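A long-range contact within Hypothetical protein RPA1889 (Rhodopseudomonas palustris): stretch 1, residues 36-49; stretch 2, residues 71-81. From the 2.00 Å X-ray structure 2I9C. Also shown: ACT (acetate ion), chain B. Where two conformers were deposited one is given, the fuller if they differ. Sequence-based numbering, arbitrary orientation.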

# COMPACT_ATOMS: atom_id res chain seq x y z
N ARG A 36 15.06 -1.80 -9.06
CA ARG A 36 14.73 -2.48 -7.81
C ARG A 36 13.37 -2.01 -7.27
O ARG A 36 12.55 -2.83 -6.82
CB ARG A 36 15.86 -2.29 -6.77
CG ARG A 36 15.64 -2.94 -5.40
CD ARG A 36 15.85 -4.43 -5.54
NE ARG A 36 15.73 -5.20 -4.30
CZ ARG A 36 16.03 -6.50 -4.20
NH1 ARG A 36 16.45 -7.16 -5.28
NH2 ARG A 36 15.90 -7.14 -3.04
N PHE A 37 13.12 -0.70 -7.29
CA PHE A 37 11.82 -0.16 -6.90
C PHE A 37 10.66 -0.79 -7.67
O PHE A 37 9.68 -1.20 -7.08
CB PHE A 37 11.74 1.38 -7.09
CG PHE A 37 10.36 1.91 -6.82
CD1 PHE A 37 9.93 2.10 -5.50
CD2 PHE A 37 9.45 2.09 -7.86
CE1 PHE A 37 8.63 2.54 -5.22
CE2 PHE A 37 8.15 2.53 -7.58
CZ PHE A 37 7.74 2.75 -6.27
N ASN A 38 10.81 -0.87 -9.00
CA ASN A 38 9.79 -1.42 -9.89
C ASN A 38 9.52 -2.90 -9.59
O ASN A 38 8.37 -3.33 -9.56
CB ASN A 38 10.22 -1.23 -11.38
CG ASN A 38 10.20 0.22 -11.80
OD1 ASN A 38 9.44 1.05 -11.24
ND2 ASN A 38 11.03 0.56 -12.78
N ARG A 39 10.57 -3.68 -9.36
CA ARG A 39 10.37 -5.09 -9.04
C ARG A 39 9.71 -5.27 -7.67
O ARG A 39 8.81 -6.08 -7.53
CB ARG A 39 11.65 -5.90 -9.17
CG ARG A 39 12.22 -5.90 -10.58
CD ARG A 39 13.22 -7.04 -10.77
NE ARG A 39 13.53 -7.20 -12.17
CZ ARG A 39 12.81 -7.94 -13.01
NH1 ARG A 39 11.73 -8.59 -12.58
NH2 ARG A 39 13.13 -8.00 -14.27
N LEU A 40 10.16 -4.52 -6.67
CA LEU A 40 9.50 -4.50 -5.36
C LEU A 40 8.04 -4.07 -5.43
O LEU A 40 7.19 -4.62 -4.70
CB LEU A 40 10.29 -3.59 -4.41
CG LEU A 40 11.67 -4.13 -4.04
CD1 LEU A 40 12.41 -2.98 -3.41
CD2 LEU A 40 11.61 -5.32 -3.10
N PHE A 41 7.73 -3.11 -6.30
CA PHE A 41 6.33 -2.74 -6.52
C PHE A 41 5.50 -3.91 -7.05
O PHE A 41 4.40 -4.15 -6.54
CB PHE A 41 6.19 -1.52 -7.45
CG PHE A 41 4.77 -0.98 -7.54
CD1 PHE A 41 4.32 -0.05 -6.59
CD2 PHE A 41 3.89 -1.43 -8.51
CE1 PHE A 41 3.01 0.45 -6.65
CE2 PHE A 41 2.57 -0.95 -8.58
CZ PHE A 41 2.14 0.01 -7.64
N GLY A 42 6.00 -4.61 -8.08
CA GLY A 42 5.34 -5.81 -8.61
C GLY A 42 5.10 -6.88 -7.54
O GLY A 42 4.01 -7.47 -7.46
N VAL A 43 6.11 -7.14 -6.73
CA VAL A 43 5.95 -8.10 -5.62
C VAL A 43 4.83 -7.68 -4.68
O VAL A 43 3.98 -8.50 -4.28
CB VAL A 43 7.28 -8.31 -4.83
CG1 VAL A 43 7.04 -9.23 -3.66
CG2 VAL A 43 8.31 -8.94 -5.74
N MSE A 44 4.85 -6.39 -4.30
CA MSE A 44 3.84 -5.85 -3.41
C MSE A 44 2.44 -6.06 -3.96
O MSE A 44 1.53 -6.45 -3.21
CB MSE A 44 4.09 -4.33 -3.22
CG MSE A 44 3.16 -3.68 -2.16
SE MSE A 44 2.83 -1.80 -2.69
CE MSE A 44 1.96 -2.06 -4.33
N ALA A 45 2.26 -5.75 -5.25
CA ALA A 45 0.98 -5.93 -5.95
C ALA A 45 0.51 -7.36 -5.97
O ALA A 45 -0.69 -7.63 -5.78
CB ALA A 45 1.07 -5.38 -7.44
N GLU A 46 1.44 -8.30 -6.22
CA GLU A 46 1.13 -9.72 -6.10
C GLU A 46 0.66 -10.11 -4.71
O GLU A 46 -0.29 -10.88 -4.57
CB GLU A 46 2.32 -10.57 -6.47
CG GLU A 46 2.69 -10.36 -7.90
CD GLU A 46 3.74 -11.30 -8.35
OE1 GLU A 46 3.48 -12.51 -8.22
OE2 GLU A 46 4.80 -10.83 -8.82
N ILE A 47 1.29 -9.55 -3.69
CA ILE A 47 0.85 -9.80 -2.31
C ILE A 47 -0.58 -9.31 -2.07
O ILE A 47 -1.39 -10.05 -1.51
CB ILE A 47 1.82 -9.19 -1.25
CG1 ILE A 47 3.20 -9.88 -1.32
CG2 ILE A 47 1.26 -9.35 0.17
CD1 ILE A 47 4.35 -9.03 -0.71
N ALA A 48 -0.89 -8.09 -2.51
CA ALA A 48 -2.22 -7.52 -2.33
C ALA A 48 -3.27 -8.30 -3.08
O ALA A 48 -4.35 -8.52 -2.54
CB ALA A 48 -2.25 -6.07 -2.76
N ASP A 49 -2.95 -8.75 -4.31
CA ASP A 49 -3.87 -9.61 -5.10
C ASP A 49 -4.14 -10.94 -4.46
O ASP A 49 -5.27 -11.44 -4.47
CB ASP A 49 -3.35 -9.84 -6.53
CG ASP A 49 -3.59 -8.64 -7.44
OD1 ASP A 49 -4.19 -7.63 -6.97
OD2 ASP A 49 -3.16 -8.70 -8.59
N MSE A 71 6.89 5.69 5.80
CA MSE A 71 5.79 6.43 5.16
C MSE A 71 5.36 5.74 3.88
O MSE A 71 4.17 5.80 3.49
CB MSE A 71 6.21 7.88 4.84
CG MSE A 71 5.02 8.81 4.54
SE MSE A 71 3.80 8.92 6.18
CE MSE A 71 4.81 10.18 7.33
N GLN A 72 6.30 5.10 3.20
CA GLN A 72 5.93 4.32 2.03
C GLN A 72 5.00 3.14 2.39
O GLN A 72 4.07 2.84 1.65
CB GLN A 72 7.19 3.83 1.28
CG GLN A 72 6.89 3.10 -0.11
CD GLN A 72 6.43 4.07 -1.20
OE1 GLN A 72 6.40 5.28 -0.99
NE2 GLN A 72 6.12 3.52 -2.39
N VAL A 73 5.28 2.46 3.52
CA VAL A 73 4.44 1.36 3.98
C VAL A 73 3.03 1.92 4.25
O VAL A 73 2.05 1.35 3.80
CB VAL A 73 5.05 0.65 5.24
CG1 VAL A 73 4.16 -0.48 5.74
CG2 VAL A 73 6.42 0.04 4.86
N ARG A 74 2.96 3.01 5.01
CA ARG A 74 1.67 3.58 5.37
C ARG A 74 0.87 3.98 4.13
O ARG A 74 -0.34 3.73 4.08
CB ARG A 74 1.87 4.81 6.27
CG ARG A 74 2.46 4.46 7.65
CD ARG A 74 2.39 5.68 8.60
NE ARG A 74 2.92 5.33 9.93
CZ ARG A 74 2.73 6.02 11.04
NH1 ARG A 74 2.01 7.13 11.04
NH2 ARG A 74 3.27 5.61 12.19
N LEU A 75 1.54 4.64 3.17
CA LEU A 75 0.92 5.09 1.91
C LEU A 75 0.34 3.93 1.12
O LEU A 75 -0.82 3.93 0.70
CB LEU A 75 1.94 5.85 1.01
CG LEU A 75 1.45 6.17 -0.42
CD1 LEU A 75 0.36 7.20 -0.41
CD2 LEU A 75 2.66 6.72 -1.19
N GLN A 76 1.16 2.92 0.91
CA GLN A 76 0.75 1.79 0.10
C GLN A 76 -0.36 1.00 0.77
O GLN A 76 -1.25 0.52 0.11
CB GLN A 76 1.95 0.89 -0.26
CG GLN A 76 2.88 1.55 -1.32
CD GLN A 76 2.10 2.10 -2.49
OE1 GLN A 76 1.38 1.38 -3.15
NE2 GLN A 76 2.25 3.39 -2.75
N ALA A 77 -0.27 0.86 2.08
CA ALA A 77 -1.31 0.15 2.85
C ALA A 77 -2.66 0.89 2.77
O ALA A 77 -3.70 0.25 2.59
CB ALA A 77 -0.87 -0.05 4.36
N ALA A 78 -2.63 2.22 2.84
CA ALA A 78 -3.84 3.01 2.72
C ALA A 78 -4.38 2.96 1.31
O ALA A 78 -5.58 2.78 1.09
CB ALA A 78 -3.59 4.46 3.18
N LYS A 79 -3.50 3.08 0.31
CA LYS A 79 -3.97 2.95 -1.09
C LYS A 79 -4.63 1.61 -1.38
O LYS A 79 -5.64 1.55 -2.05
CB LYS A 79 -2.84 3.21 -2.10
CG LYS A 79 -2.50 4.68 -2.22
CD LYS A 79 -1.21 4.94 -2.94
CE LYS A 79 -1.31 4.76 -4.43
NZ LYS A 79 0.11 4.86 -5.00
N LEU A 80 -4.08 0.54 -0.84
CA LEU A 80 -4.57 -0.82 -1.14
C LEU A 80 -5.71 -1.27 -0.22
O LEU A 80 -6.23 -2.39 -0.37
CB LEU A 80 -3.40 -1.84 -1.07
CG LEU A 80 -2.49 -1.76 -2.31
CD1 LEU A 80 -1.18 -2.55 -2.14
CD2 LEU A 80 -3.23 -2.29 -3.51
N THR A 81 -6.09 -0.43 0.75
CA THR A 81 -7.27 -0.75 1.55
C THR A 81 -8.46 0.17 1.28
O THR A 81 -9.47 0.08 1.99
CB THR A 81 -6.96 -0.80 3.07
OG1 THR A 81 -6.32 0.42 3.50
CG2 THR A 81 -6.04 -1.94 3.38
C ACT B . 1.04 9.91 9.18
O ACT B . 0.82 8.71 8.77
OXT ACT B . 1.01 10.36 10.45
CH3 ACT B . 1.27 10.76 8.05

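The most unusual feature of this contact is that a selenium atom meets an amide oxygen at its middle: SE of Met44, a selenomethionine, lies 3.5 Å from OE1 of Gln76. No hydrogen bond joins the two stretches, so the contact rests on van der Waals packing, with two glutamine side chains set against largely apolar neighbours.

The helices frame this sparse arrangement. Their axes run in broadly the same direction, 42° apart, and come no closer than 12.0 Å, so side chains must bridge the gap. The backbones are nearer at the C-terminal end of the contact: CA of Met44 and CA of Gln76 are 9.0 Å apart, whereas CA of Ala48 and CA of Leu80 are separated by 7.2 Å. Residue size follows this taper. Phenylalanine and selenomethionine reach across the wider part, and alanine suffices where the chains draw together.

At the narrow end, CB of Ala48 packs 3.7 Å from CD1 of Leu80. The alanine methyl points toward the other stretch and fills the short distance without demanding more room. The same leucine methyl, CD1, also receives CE of Met44 at 3.9 Å, so Leu80 is held by two residues one helical turn apart. Its branched, apolar end suits this double role. Met44 has the largest covered area of any residue here, and its long, unbranched side chain explains how it serves two partners: its end, SE and CE together, lies against both Gln76 and Leu80.

Toward the wide end, the two phenylalanines start from CA-to-CB bonds that point sideways, yet their rings extend far enough to touch the second helix. CE1 of Phe41 comes within 4.0 Å of OE1 of Gln76, the same oxygen that neighbours the selenium. In the conformer given, Gln76 is folded, chi1 and chi2 both m, and its OE1 lies beside both residues. One turn earlier on each helix, CE1 of Phe37 lies 3.9 Å from NE2 of Gln72, with the nitrogen at the ring edge, near the ring plane. Both polar atoms of the Gln72 amide are hydrogen-bonded elsewhere in the structure, so its contact with Phe37 need not satisfy them.

Regular i to i+4 backbone hydrogen bonds, such as Ala48 N to Met44 O at 3.0 Å and Leu80 N to Gln76 O at 3.0 Å, bring successive contact residues round to the same side of each stretch. The interface remains modest, burying 259 Å² in total.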